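Endoglucanase (Humicola insolens, PDB 1DYS) hydrolyses internal beta-1,4-glucosidic linkages of cellulose as a family 6 endoglucanase, taking part in the breakdown of plant biomass. Local coordinates at residues Ser7-Leu12 / Gly76-Val81; Asn68-Lys73 / Ser128-Ala133; Lys123-Ser128 / Ser173-Tyr178; Phe263-Ser268 / Pro301-Ile306. One frame throughout, in Å; residues are numbered along the deposited sequence. Where two conformers were deposited one is given.

How the contacts relate
All four contacts belong to one parallel sheet and the helices around it. Contacts 1 and 4 are strand against strand, held by backbone hydrogen bonds: contact 4 is wholly buried and lined with aliphatic groups, whereas contact 1 lies at a partly exposed place, where waters join its side chains. Contacts 2 and 3 set a helix against a strand start and rest on side chains, a surface salt bridge in contact 2 and a buried imidazole bond in contact 3; they share S128. V81 of contact 1 pairs with Q131 and A133 of contact 2, and Y178 of contact 3 reaches D304 of contact 4 through its hydroxyl.

Contact 1 of 4, residues Ser7-Leu12 / Gly76-Val81; sequences SGRTLL and GENPIV
Three waters are woven into the short parallel pairing of N-terminal strand 10-11 with strand 79-85 of the barrel sheet, filling in between polar side chains and main-chain groups. T10 N gives to N78 O (2.9 Å), I80 N to T10 O and L12 N to I80 O, the last donor lying in the carbonyl plane, the first two above theirs. T10 pairs with P79, which has no N-H to offer, and P79 CA instead leans on T10 O with a CA-H...O contact of 3.3 Å. R9, extended from CG to NE, crosses N78 obliquely, its guanidinium turned 25° from the amide plane. Water 1 accepts from R9 NE at 2.5 Å, takes a weak bond from N78 ND2 and donates to P79 O; R9 NH1 goes to P5 O. T10 OG1 sits in the crowded position between backbone N and carbonyl carbon (chi1 40°), where it meets water 2, which accepts from N78 N, and water 3, which donates to E77 OE1 at 2.5 Å. L12 lies alongside P79 and V81, its CD1 on P79 CB and its CD2 3.8 Å from V81 CG2, beside helix 60-74. The backbone bonds thus fix the register, the leucine branches close the buried end, and water links polar side chains and main-chain groups at the partly exposed end.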
loop_
_atom_site.group_PDB
_atom_site.type_symbol
_atom_site.label_atom_id
_atom_site.label_comp_id
_atom_site.label_asym_id
_atom_site.label_seq_id
_atom_site.Cartn_x
_atom_site.Cartn_y
_atom_site.Cartn_z
ATOM N N SER A 7 -5.384 -30.168 -15.797
ATOM C CA SER A 7 -6.164 -31.178 -16.516
ATOM C C SER A 7 -7.296 -31.753 -15.684
ATOM O O SER A 7 -7.149 -32.324 -14.594
ATOM C CB SER A 7 -5.232 -32.332 -16.932
ATOM O OG SER A 7 -5.633 -32.881 -18.178
ATOM N N GLY A 8 -8.523 -31.578 -16.174
ATOM C CA GLY A 8 -9.733 -32.026 -15.557
ATOM C C GLY A 8 -10.132 -31.296 -14.288
ATOM O O GLY A 8 -11.074 -31.677 -13.605
ATOM N N ARG A 9 -9.463 -30.180 -13.986
ATOM C CA ARG A 9 -9.767 -29.393 -12.800
ATOM C C ARG A 9 -10.399 -28.055 -13.164
ATOM O O ARG A 9 -10.376 -27.644 -14.310
ATOM C CB ARG A 9 -8.482 -29.225 -11.969
ATOM C CG ARG A 9 -8.061 -30.524 -11.317
ATOM C CD ARG A 9 -6.872 -30.430 -10.366
ATOM N NE ARG A 9 -6.676 -31.744 -9.737
ATOM C CZ ARG A 9 -5.596 -32.501 -9.824
ATOM N NH1 ARG A 9 -4.548 -32.083 -10.516
ATOM N NH2 ARG A 9 -5.598 -33.673 -9.188
ATOM N N THR A 10 -10.973 -27.366 -12.186
ATOM C CA THR A 10 -11.533 -26.029 -12.394
ATOM C C THR A 10 -10.737 -25.042 -11.527
ATOM O O THR A 10 -10.567 -25.352 -10.355
ATOM C CB THR A 10 -12.996 -25.950 -11.950
ATOM O OG1 THR A 10 -13.160 -26.691 -10.729
ATOM C CG2 THR A 10 -13.875 -26.583 -13.032
ATOM N N LEU A 11 -10.255 -23.949 -12.102
ATOM C CA LEU A 11 -9.573 -22.937 -11.267
ATOM C C LEU A 11 -10.580 -22.356 -10.290
ATOM O O LEU A 11 -11.702 -21.959 -10.573
ATOM C CB LEU A 11 -9.007 -21.835 -12.173
ATOM C CG LEU A 11 -8.206 -20.761 -11.422
ATOM C CD1 LEU A 11 -7.022 -21.286 -10.615
ATOM C CD2 LEU A 11 -7.785 -19.677 -12.423
ATOM N N LEU A 12 -10.214 -22.346 -8.988
ATOM C CA LEU A 12 -11.141 -21.947 -7.949
ATOM C C LEU A 12 -11.553 -20.476 -7.978
ATOM O O LEU A 12 -10.696 -19.621 -8.194
ATOM C CB LEU A 12 -10.569 -22.327 -6.571
ATOM C CG LEU A 12 -11.464 -22.057 -5.353
ATOM C CD1 LEU A 12 -12.571 -23.086 -5.195
ATOM C CD2 LEU A 12 -10.614 -22.001 -4.090
ATOM N N GLY A 76 -18.845 -31.852 -4.992
ATOM C CA GLY A 76 -18.465 -32.651 -6.118
ATOM C C GLY A 76 -17.507 -32.059 -7.121
ATOM O O GLY A 76 -17.161 -32.708 -8.117
ATOM N N GLU A 77 -17.038 -30.843 -6.869
ATOM C CA GLU A 77 -16.101 -30.218 -7.807
ATOM C C GLU A 77 -14.688 -30.736 -7.614
ATOM O O GLU A 77 -14.340 -31.432 -6.655
ATOM C CB GLU A 77 -16.162 -28.702 -7.609
ATOM C CG GLU A 77 -17.586 -28.150 -7.680
ATOM C CD GLU A 77 -17.621 -26.638 -7.601
ATOM O OE1 GLU A 77 -16.553 -25.997 -7.562
ATOM O OE2 GLU A 77 -18.746 -26.107 -7.569
ATOM N N ASN A 78 -13.816 -30.370 -8.540
ATOM C CA ASN A 78 -12.412 -30.737 -8.577
ATOM C C ASN A 78 -11.553 -29.489 -8.869
ATOM O O ASN A 78 -11.149 -29.230 -10.010
ATOM C CB ASN A 78 -12.145 -31.730 -9.712
ATOM C CG ASN A 78 -11.605 -33.011 -9.110
ATOM O OD1 ASN A 78 -12.421 -33.859 -8.756
ATOM N ND2 ASN A 78 -10.290 -33.097 -8.968
ATOM N N PRO A 79 -11.338 -28.762 -7.805
ATOM C CA PRO A 79 -10.690 -27.465 -7.881
ATOM C C PRO A 79 -9.185 -27.527 -7.914
ATOM O O PRO A 79 -8.542 -28.503 -7.516
ATOM C CB PRO A 79 -11.156 -26.694 -6.617
ATOM C CG PRO A 79 -11.488 -27.804 -5.658
ATOM C CD PRO A 79 -11.817 -29.036 -6.455
ATOM N N ILE A 80 -8.645 -26.416 -8.420
ATOM C CA ILE A 80 -7.204 -26.184 -8.238
ATOM C C ILE A 80 -7.156 -24.728 -7.766
ATOM O O ILE A 80 -7.825 -23.886 -8.354
ATOM C CB ILE A 80 -6.328 -26.513 -9.421
ATOM C CG1 ILE A 80 -4.860 -26.202 -9.081
ATOM C CG2 ILE A 80 -6.820 -25.785 -10.680
ATOM C CD1 ILE A 80 -3.856 -26.741 -10.082
ATOM N N VAL A 81 -6.478 -24.508 -6.647
ATOM C CA VAL A 81 -6.397 -23.144 -6.103
ATOM C C VAL A 81 -5.212 -22.350 -6.646
ATOM O O VAL A 81 -4.110 -22.873 -6.566
ATOM C CB VAL A 81 -6.182 -23.283 -4.571
ATOM C CG1 VAL A 81 -5.958 -21.920 -3.916
ATOM C CG2 VAL A 81 -7.373 -24.002 -3.959
HETATM O O HOH W 1 -8.450 -31.528 -7.969
HETATM O O HOH W 2 -14.442 -28.977 -10.931
HETATM O O HOH W 3 -14.353 -25.108 -8.389
#

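Contact 2 of 4, residues Asn68-Lys73 / Ser128-Ala133; sequences NARAAK and SDVQFA
Helix 68-73 passes the turn and strand start at 128-133 with A69 and V130 nearest, their CA atoms 7.0 Å apart. The main grip is a side-on, two-pronged salt bridge. R70, with CG anti to its carbonyl carbon (chi1 -64°) and the chain extended to NE, presents NE and NH2 to the carboxylate of D129. NE gives to OD2 at 2.9 Å, and NH2 gives to OD1 at 2.8 Å along an almost straight line (178°). Each oxygen uses its syn lone pair, and the two flat groups are nearly coplanar, 23° apart, so the pair of bonds fixes the rotation of both. D129 CG occupies the crowded position between backbone N and carbonyl carbon, which turns the carboxylate to the helix. One turn on, K73 bends back so that NZ makes a weak 3.3 Å bond to D129 O; water 4 donates to the same oxygen. Beneath these charges, A69 CB rests on V130 CG1 at 3.9 Å, while that methyl also lies over one face of F132, offset toward the rim. V81 joins both A69 and V130, placing the contact where an outer helix packs on neighbouring strands of the alpha/beta-barrel of this family.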
loop_
_atom_site.group_PDB
_atom_site.type_symbol
_atom_site.label_atom_id
_atom_site.label_comp_id
_atom_site.label_asym_id
_atom_site.label_seq_id
_atom_site.Cartn_x
_atom_site.Cartn_y
_atom_site.Cartn_z
ATOM N N ASN A 68 -12.488 -22.556 0.940
ATOM C CA ASN A 68 -13.260 -22.560 -0.284
ATOM C C ASN A 68 -12.984 -23.780 -1.152
ATOM O O ASN A 68 -13.910 -24.325 -1.741
ATOM C CB ASN A 68 -12.996 -21.266 -1.074
ATOM C CG ASN A 68 -13.483 -20.027 -0.364
ATOM O OD1 ASN A 68 -14.373 -20.086 0.488
ATOM N ND2 ASN A 68 -12.959 -18.860 -0.755
ATOM N N ALA A 69 -11.730 -24.220 -1.259
ATOM C CA ALA A 69 -11.360 -25.372 -2.050
ATOM C C ALA A 69 -12.044 -26.625 -1.449
ATOM O O ALA A 69 -12.651 -27.375 -2.191
ATOM C CB ALA A 69 -9.868 -25.622 -2.171
ATOM N N ARG A 70 -11.996 -26.758 -0.129
ATOM C CA ARG A 70 -12.616 -27.914 0.521
ATOM C C ARG A 70 -14.134 -27.900 0.415
ATOM O O ARG A 70 -14.742 -28.974 0.292
ATOM C CB ARG A 70 -12.184 -27.986 1.986
ATOM C CG ARG A 70 -10.690 -28.227 2.134
ATOM C CD ARG A 70 -10.242 -28.344 3.592
ATOM N NE ARG A 70 -8.894 -28.945 3.586
ATOM C CZ ARG A 70 -7.960 -28.625 4.465
ATOM N NH1 ARG A 70 -8.249 -27.781 5.440
ATOM N NH2 ARG A 70 -6.759 -29.213 4.339
ATOM N N ALA A 71 -14.776 -26.736 0.379
ATOM C CA ALA A 71 -16.218 -26.641 0.201
ATOM C C ALA A 71 -16.623 -26.993 -1.230
ATOM O O ALA A 71 -17.677 -27.590 -1.495
ATOM C CB ALA A 71 -16.720 -25.236 0.532
ATOM N N ALA A 72 -15.781 -26.632 -2.191
ATOM C CA ALA A 72 -16.034 -26.901 -3.596
ATOM C C ALA A 72 -15.981 -28.407 -3.831
ATOM O O ALA A 72 -16.830 -29.031 -4.444
ATOM C CB ALA A 72 -15.035 -26.172 -4.489
ATOM N N LYS A 73 -14.964 -29.008 -3.226
ATOM C CA LYS A 73 -14.738 -30.450 -3.395
ATOM C C LYS A 73 -15.833 -31.232 -2.692
ATOM O O LYS A 73 -16.206 -32.315 -3.150
ATOM C CB LYS A 73 -13.300 -30.665 -2.992
ATOM C CG LYS A 73 -13.040 -31.615 -1.861
ATOM C CD LYS A 73 -12.711 -33.002 -2.383
ATOM C CE LYS A 73 -11.435 -33.051 -3.206
ATOM N NZ LYS A 73 -10.420 -32.049 -2.773
ATOM N N SER A 128 -2.749 -31.296 2.116
ATOM C CA SER A 128 -2.330 -32.294 1.145
ATOM C C SER A 128 -3.432 -32.814 0.220
ATOM O O SER A 128 -3.135 -33.414 -0.822
ATOM C CB SER A 128 -1.693 -33.484 1.879
ATOM O OG SER A 128 -2.535 -34.078 2.830
ATOM N N ASP A 129 -4.670 -32.576 0.583
ATOM C CA ASP A 129 -5.892 -32.895 -0.087
ATOM C C ASP A 129 -6.259 -31.845 -1.144
ATOM O O ASP A 129 -7.185 -32.023 -1.930
ATOM C CB ASP A 129 -7.052 -32.953 0.916
ATOM C CG ASP A 129 -7.318 -31.703 1.714
ATOM O OD1 ASP A 129 -6.359 -31.074 2.231
ATOM O OD2 ASP A 129 -8.468 -31.269 1.934
ATOM N N VAL A 130 -5.564 -30.707 -1.097
ATOM C CA VAL A 130 -5.868 -29.650 -2.070
ATOM C C VAL A 130 -4.779 -29.476 -3.110
ATOM O O VAL A 130 -3.588 -29.489 -2.800
ATOM C CB VAL A 130 -6.053 -28.347 -1.257
ATOM C CG1 VAL A 130 -6.324 -27.141 -2.149
ATOM C CG2 VAL A 130 -7.202 -28.523 -0.259
ATOM N N GLN A 131 -5.200 -29.247 -4.378
ATOM C CA GLN A 131 -4.166 -28.990 -5.382
ATOM C C GLN A 131 -3.887 -27.484 -5.494
ATOM O O GLN A 131 -4.886 -26.753 -5.554
ATOM C CB GLN A 131 -4.614 -29.523 -6.773
ATOM C CG GLN A 131 -4.722 -31.062 -6.694
ATOM C CD GLN A 131 -3.381 -31.761 -6.730
ATOM O OE1 GLN A 131 -2.463 -31.392 -7.468
ATOM N NE2 GLN A 131 -3.229 -32.784 -5.881
ATOM N N PHE A 132 -2.623 -27.091 -5.592
ATOM C CA PHE A 132 -2.299 -25.678 -5.680
ATOM C C PHE A 132 -1.439 -25.358 -6.891
ATOM O O PHE A 132 -0.504 -26.085 -7.236
ATOM C CB PHE A 132 -1.462 -25.247 -4.446
ATOM C CG PHE A 132 -2.160 -25.334 -3.121
ATOM C CD1 PHE A 132 -2.981 -24.336 -2.617
ATOM C CD2 PHE A 132 -2.066 -26.512 -2.379
ATOM C CE1 PHE A 132 -3.614 -24.473 -1.416
ATOM C CE2 PHE A 132 -2.743 -26.663 -1.184
ATOM C CZ PHE A 132 -3.504 -25.631 -0.660
ATOM N N ALA A 133 -1.763 -24.231 -7.527
ATOM C CA ALA A 133 -0.904 -23.650 -8.537
ATOM C C ALA A 133 -0.369 -22.321 -7.948
ATOM O O ALA A 133 -1.185 -21.461 -7.626
ATOM C CB ALA A 133 -1.577 -23.263 -9.841
HETATM O O HOH W 4 -7.693 -32.283 -4.657
#

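Contact 3 of 4, residues Lys123-Ser128 / Ser173-Tyr178; sequences KLKAAS and SHIHLY
The C-terminal end of helix 108-126 is tied here to the start of strand 175-180 by a buried histidine. H174 NE2 donates to L124 O at 2.8 Å and 171°, with the oxygen in the ring plane but the donor 42° above the carbonyl plane. The same carbonyl receives a weak bond from A127 N, so two donors meet one oxygen near the helix end. H174 places CG between its backbone N and carbonyl carbon (chi1 64°), which carries the ring across to the helix. S128 CA sits over one ring face in a CH-pi contact, 3.8 Å from the centroid; I175 CG1 lies on the opposite face, over its centre, and the sandwich probably limits the tilt of the ring. A127 centres an inverse gamma turn just past the helix, and its O comes within 3.3 Å of H174 CD2. This is helix-on-strand packing in the parallel barrel sheet: L124, beside F132 and V134 of strand 132-136, sets its CB 3.9 Å from I175 CD1. K125 sends its extended chain past I175, with CG 4.4 Å from CD1, and its NZ on to Q169 O.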
loop_
_atom_site.group_PDB
_atom_site.type_symbol
_atom_site.label_atom_id
_atom_site.label_comp_id
_atom_site.label_asym_id
_atom_site.label_seq_id
_atom_site.Cartn_x
_atom_site.Cartn_y
_atom_site.Cartn_z
ATOM N N LYS A 123 1.106 -23.982 5.553
ATOM C CA LYS A 123 -0.306 -24.076 5.208
ATOM C C LYS A 123 -0.570 -24.944 3.989
ATOM O O LYS A 123 -1.500 -25.751 3.983
ATOM C CB LYS A 123 -0.775 -22.637 4.848
ATOM C CG LYS A 123 -0.970 -21.833 6.143
ATOM C CD LYS A 123 -1.434 -20.430 5.715
ATOM C CE LYS A 123 -1.361 -19.459 6.901
ATOM N NZ LYS A 123 -2.285 -19.839 7.986
ATOM N N LEU A 124 0.289 -24.859 2.965
ATOM C CA LEU A 124 0.049 -25.703 1.785
ATOM C C LEU A 124 0.418 -27.162 2.053
ATOM O O LEU A 124 -0.315 -28.026 1.567
ATOM C CB LEU A 124 0.821 -25.173 0.574
ATOM C CG LEU A 124 0.094 -24.129 -0.284
ATOM C CD1 LEU A 124 -0.250 -22.879 0.520
ATOM C CD2 LEU A 124 1.032 -23.714 -1.410
ATOM N N LYS A 125 1.495 -27.426 2.787
ATOM C CA LYS A 125 1.874 -28.836 3.026
ATOM C C LYS A 125 0.865 -29.480 3.954
ATOM O O LYS A 125 0.651 -30.698 3.847
ATOM C CB LYS A 125 3.306 -28.929 3.572
ATOM C CG LYS A 125 4.360 -28.638 2.505
ATOM C CD LYS A 125 5.787 -28.674 3.064
ATOM C CE LYS A 125 6.755 -28.495 1.903
ATOM N NZ LYS A 125 8.159 -28.401 2.334
ATOM N N ALA A 126 0.199 -28.724 4.823
ATOM C CA ALA A 126 -0.840 -29.329 5.687
ATOM C C ALA A 126 -2.055 -29.694 4.864
ATOM O O ALA A 126 -2.720 -30.708 5.118
ATOM C CB ALA A 126 -1.200 -28.367 6.807
ATOM N N ALA A 127 -2.348 -28.913 3.817
ATOM C CA ALA A 127 -3.540 -29.185 3.010
ATOM C C ALA A 127 -3.204 -30.075 1.836
ATOM O O ALA A 127 -3.360 -29.740 0.651
ATOM C CB ALA A 127 -4.148 -27.848 2.550
ATOM N N SER A 128 -2.749 -31.296 2.116
ATOM C CA SER A 128 -2.330 -32.294 1.145
ATOM C C SER A 128 -3.432 -32.814 0.220
ATOM O O SER A 128 -3.135 -33.414 -0.822
ATOM C CB SER A 128 -1.693 -33.484 1.879
ATOM O OG SER A 128 -2.535 -34.078 2.830
ATOM N N SER A 173 3.849 -33.119 -4.104
ATOM C CA SER A 173 3.121 -33.536 -5.298
ATOM C C SER A 173 1.834 -32.767 -5.552
ATOM O O SER A 173 1.331 -32.852 -6.677
ATOM C CB SER A 173 2.833 -35.040 -5.191
ATOM O OG SER A 173 1.812 -35.285 -4.251
ATOM N N HIS A 174 1.288 -32.030 -4.584
ATOM C CA HIS A 174 0.049 -31.301 -4.751
ATOM C C HIS A 174 0.309 -29.793 -4.917
ATOM O O HIS A 174 -0.628 -29.021 -5.034
ATOM C CB HIS A 174 -0.932 -31.551 -3.605
ATOM C CG HIS A 174 -0.391 -31.037 -2.295
ATOM N ND1 HIS A 174 0.723 -31.571 -1.683
ATOM C CD2 HIS A 174 -0.820 -30.025 -1.509
ATOM C CE1 HIS A 174 0.949 -30.912 -0.557
ATOM N NE2 HIS A 174 0.052 -29.934 -0.440
ATOM N N ILE A 175 1.595 -29.454 -4.981
ATOM C CA ILE A 175 1.973 -28.045 -5.179
ATOM C C ILE A 175 2.686 -27.903 -6.518
ATOM O O ILE A 175 3.726 -28.512 -6.785
ATOM C CB ILE A 175 2.921 -27.554 -4.069
ATOM C CG1 ILE A 175 2.288 -27.658 -2.685
ATOM C CG2 ILE A 175 3.346 -26.105 -4.357
ATOM C CD1 ILE A 175 3.280 -27.337 -1.554
ATOM N N HIS A 176 2.132 -27.061 -7.414
ATOM C CA HIS A 176 2.650 -26.866 -8.759
ATOM C C HIS A 176 3.156 -25.440 -8.943
ATOM O O HIS A 176 2.372 -24.515 -8.825
ATOM C CB HIS A 176 1.530 -27.184 -9.760
ATOM C CG HIS A 176 0.921 -28.524 -9.401
ATOM N ND1 HIS A 176 1.543 -29.716 -9.746
ATOM C CD2 HIS A 176 -0.172 -28.820 -8.681
ATOM C CE1 HIS A 176 0.784 -30.694 -9.257
ATOM N NE2 HIS A 176 -0.250 -30.201 -8.616
ATOM N N LEU A 177 4.469 -25.330 -9.085
ATOM C CA LEU A 177 5.091 -24.007 -9.100
ATOM C C LEU A 177 5.277 -23.462 -10.484
ATOM O O LEU A 177 5.806 -24.116 -11.374
ATOM C CB LEU A 177 6.428 -24.094 -8.357
ATOM C CG LEU A 177 6.354 -24.573 -6.903
ATOM C CD1 LEU A 177 7.760 -24.709 -6.321
ATOM C CD2 LEU A 177 5.517 -23.631 -6.051
ATOM N N TYR A 178 4.867 -22.192 -10.668
ATOM C CA TYR A 178 5.034 -21.486 -11.923
ATOM C C TYR A 178 5.803 -20.215 -11.621
ATOM O O TYR A 178 5.313 -19.303 -10.937
ATOM C CB TYR A 178 3.656 -21.193 -12.540
ATOM C CG TYR A 178 2.901 -22.432 -13.028
ATOM C CD1 TYR A 178 3.131 -22.891 -14.329
ATOM C CD2 TYR A 178 2.019 -23.104 -12.223
ATOM C CE1 TYR A 178 2.440 -23.998 -14.810
ATOM C CE2 TYR A 178 1.345 -24.228 -12.670
ATOM C CZ TYR A 178 1.570 -24.659 -13.956
ATOM O OH TYR A 178 0.859 -25.763 -14.355
#

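Contact 4 of 4, residues Phe263-Ser268 / Pro301-Ile306; sequences FIIDQS and PNVDAI
Q267 leaves the strand end with CB 3.8 Å from I306 CG2, and its CG comes closer still, 3.5 Å. The chain then bends at chi2 (-72°), turning the amide back: NE2 donates to O of its neighbour D266 at 2.9 Å, on a lone pair, and also to N224 O, while OE1 is hydrogen-bonded outside the two segments. D266 in turn folds an Asx turn, its OD1 accepting from N and OG of S268 above the carboxylate plane; its OD2 takes the backbone N of K310, a likely substrate-binding residue. Upstream, F263 and I264 run parallel to V303-A305 with a beta bulge, the register slipping by one residue at D304. F263 N gives to N302 O at 2.8 Å, D304 N returns a weak, bent bond to F263 O (121°), and beyond the bulge I265 N gives to A305 O at 3.1 Å. F263 CB and I265 CD1 both approach V303 CG2, the latter at 4.1 Å, while on the other face of the sheet I264 CG2 meets A305 CB. D304 turns its carboxylate to R214 and to the hydroxyl of Y178. In the barrel sheet strand 262-266 runs between its parallel neighbours 303-307, 24° from it, and 215-218; the F263 ring leads away onto A247 and I250 of helix 243-255, and I264 abuts F6 on the opposite face.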
loop_
_atom_site.group_PDB
_atom_site.type_symbol
_atom_site.label_atom_id
_atom_site.label_comp_id
_atom_site.label_asym_id
_atom_site.label_seq_id
_atom_site.Cartn_x
_atom_site.Cartn_y
_atom_site.Cartn_z
ATOM N N PHE A 263 3.709 -23.168 -19.463
ATOM C CA PHE A 263 3.218 -21.858 -19.037
ATOM C C PHE A 263 1.777 -21.859 -18.550
ATOM O O PHE A 263 0.950 -22.648 -18.967
ATOM C CB PHE A 263 3.194 -20.878 -20.238
ATOM C CG PHE A 263 4.494 -20.175 -20.460
ATOM C CD1 PHE A 263 5.604 -20.891 -20.888
ATOM C CD2 PHE A 263 4.698 -18.840 -20.145
ATOM C CE1 PHE A 263 6.822 -20.298 -21.056
ATOM C CE2 PHE A 263 5.906 -18.227 -20.341
ATOM C CZ PHE A 263 7.016 -18.942 -20.792
ATOM N N ILE A 264 1.437 -20.872 -17.724
ATOM C CA ILE A 264 0.059 -20.519 -17.408
ATOM C C ILE A 264 -0.000 -19.025 -17.779
ATOM O O ILE A 264 0.997 -18.373 -17.557
ATOM C CB ILE A 264 -0.583 -20.752 -16.056
ATOM C CG1 ILE A 264 0.296 -20.164 -14.937
ATOM C CG2 ILE A 264 -0.755 -22.265 -15.870
ATOM C CD1 ILE A 264 -0.149 -20.493 -13.532
ATOM N N ILE A 265 -1.026 -18.588 -18.515
ATOM C CA ILE A 265 -0.996 -17.220 -19.059
ATOM C C ILE A 265 -2.245 -16.470 -18.629
ATOM O O ILE A 265 -3.366 -16.919 -18.776
ATOM C CB ILE A 265 -1.008 -17.218 -20.605
ATOM C CG1 ILE A 265 0.316 -17.810 -21.099
ATOM C CG2 ILE A 265 -1.131 -15.797 -21.169
ATOM C CD1 ILE A 265 0.605 -17.737 -22.562
ATOM N N ASP A 266 -2.046 -15.297 -18.013
ATOM C CA ASP A 266 -3.168 -14.519 -17.488
ATOM C C ASP A 266 -3.911 -13.909 -18.686
ATOM O O ASP A 266 -3.243 -13.362 -19.573
ATOM C CB ASP A 266 -2.606 -13.335 -16.675
ATOM C CG ASP A 266 -3.616 -12.681 -15.742
ATOM O OD1 ASP A 266 -4.819 -13.012 -15.682
ATOM O OD2 ASP A 266 -3.187 -11.740 -14.997
ATOM N N GLN A 267 -5.236 -14.020 -18.676
ATOM C CA GLN A 267 -6.057 -13.296 -19.642
ATOM C C GLN A 267 -7.151 -12.583 -18.862
ATOM O O GLN A 267 -8.199 -12.261 -19.391
ATOM C CB GLN A 267 -6.714 -14.179 -20.728
ATOM C CG GLN A 267 -5.726 -14.763 -21.731
ATOM C CD GLN A 267 -5.189 -13.702 -22.685
ATOM O OE1 GLN A 267 -5.800 -13.422 -23.721
ATOM N NE2 GLN A 267 -4.075 -13.124 -22.322
ATOM N N SER A 268 -6.871 -12.214 -17.581
ATOM C CA SER A 268 -7.857 -11.485 -16.786
ATOM C C SER A 268 -8.265 -10.185 -17.449
ATOM O O SER A 268 -9.429 -9.773 -17.360
ATOM C CB SER A 268 -7.273 -11.155 -15.397
ATOM O OG SER A 268 -6.047 -10.413 -15.576
ATOM N N PRO A 301 1.076 -26.688 -26.850
ATOM C CA PRO A 301 1.670 -27.709 -26.025
ATOM C C PRO A 301 2.449 -27.164 -24.832
ATOM O O PRO A 301 2.545 -27.808 -23.792
ATOM C CB PRO A 301 2.682 -28.514 -26.882
ATOM C CG PRO A 301 2.695 -27.760 -28.182
ATOM C CD PRO A 301 1.546 -26.793 -28.248
ATOM N N ASN A 302 3.035 -25.986 -25.022
ATOM C CA ASN A 302 3.823 -25.329 -24.002
ATOM C C ASN A 302 2.957 -24.573 -23.011
ATOM O O ASN A 302 3.536 -23.996 -22.091
ATOM C CB ASN A 302 4.723 -24.290 -24.704
ATOM C CG ASN A 302 5.560 -24.969 -25.791
ATOM O OD1 ASN A 302 5.520 -24.605 -26.966
ATOM N ND2 ASN A 302 6.330 -25.936 -25.335
ATOM N N VAL A 303 1.660 -24.529 -23.229
ATOM C CA VAL A 303 0.804 -23.720 -22.342
ATOM C C VAL A 303 -0.181 -24.645 -21.635
ATOM O O VAL A 303 -1.136 -25.154 -22.215
ATOM C CB VAL A 303 0.089 -22.601 -23.114
ATOM C CG1 VAL A 303 -0.757 -21.746 -22.157
ATOM C CG2 VAL A 303 1.067 -21.653 -23.809
ATOM N N ASP A 304 0.066 -24.918 -20.350
ATOM C CA ASP A 304 -0.814 -25.695 -19.531
ATOM C C ASP A 304 -2.247 -25.138 -19.427
ATOM O O ASP A 304 -3.249 -25.851 -19.406
ATOM C CB ASP A 304 -0.332 -25.842 -18.074
ATOM C CG ASP A 304 0.784 -26.843 -17.879
ATOM O OD1 ASP A 304 1.003 -27.719 -18.738
ATOM O OD2 ASP A 304 1.473 -26.777 -16.832
ATOM N N ALA A 305 -2.381 -23.823 -19.262
ATOM C CA ALA A 305 -3.722 -23.276 -19.096
ATOM C C ALA A 305 -3.750 -21.767 -19.277
ATOM O O ALA A 305 -2.736 -21.079 -19.100
ATOM C CB ALA A 305 -4.270 -23.618 -17.704
ATOM N N ILE A 306 -4.911 -21.293 -19.691
ATOM C CA ILE A 306 -5.194 -19.855 -19.653
ATOM C C ILE A 306 -5.873 -19.678 -18.301
ATOM O O ILE A 306 -6.707 -20.506 -17.930
ATOM C CB ILE A 306 -6.100 -19.336 -20.800
ATOM C CG1 ILE A 306 -5.247 -19.363 -22.069
ATOM C CG2 ILE A 306 -6.644 -17.944 -20.458
ATOM C CD1 ILE A 306 -5.944 -19.324 -23.404
#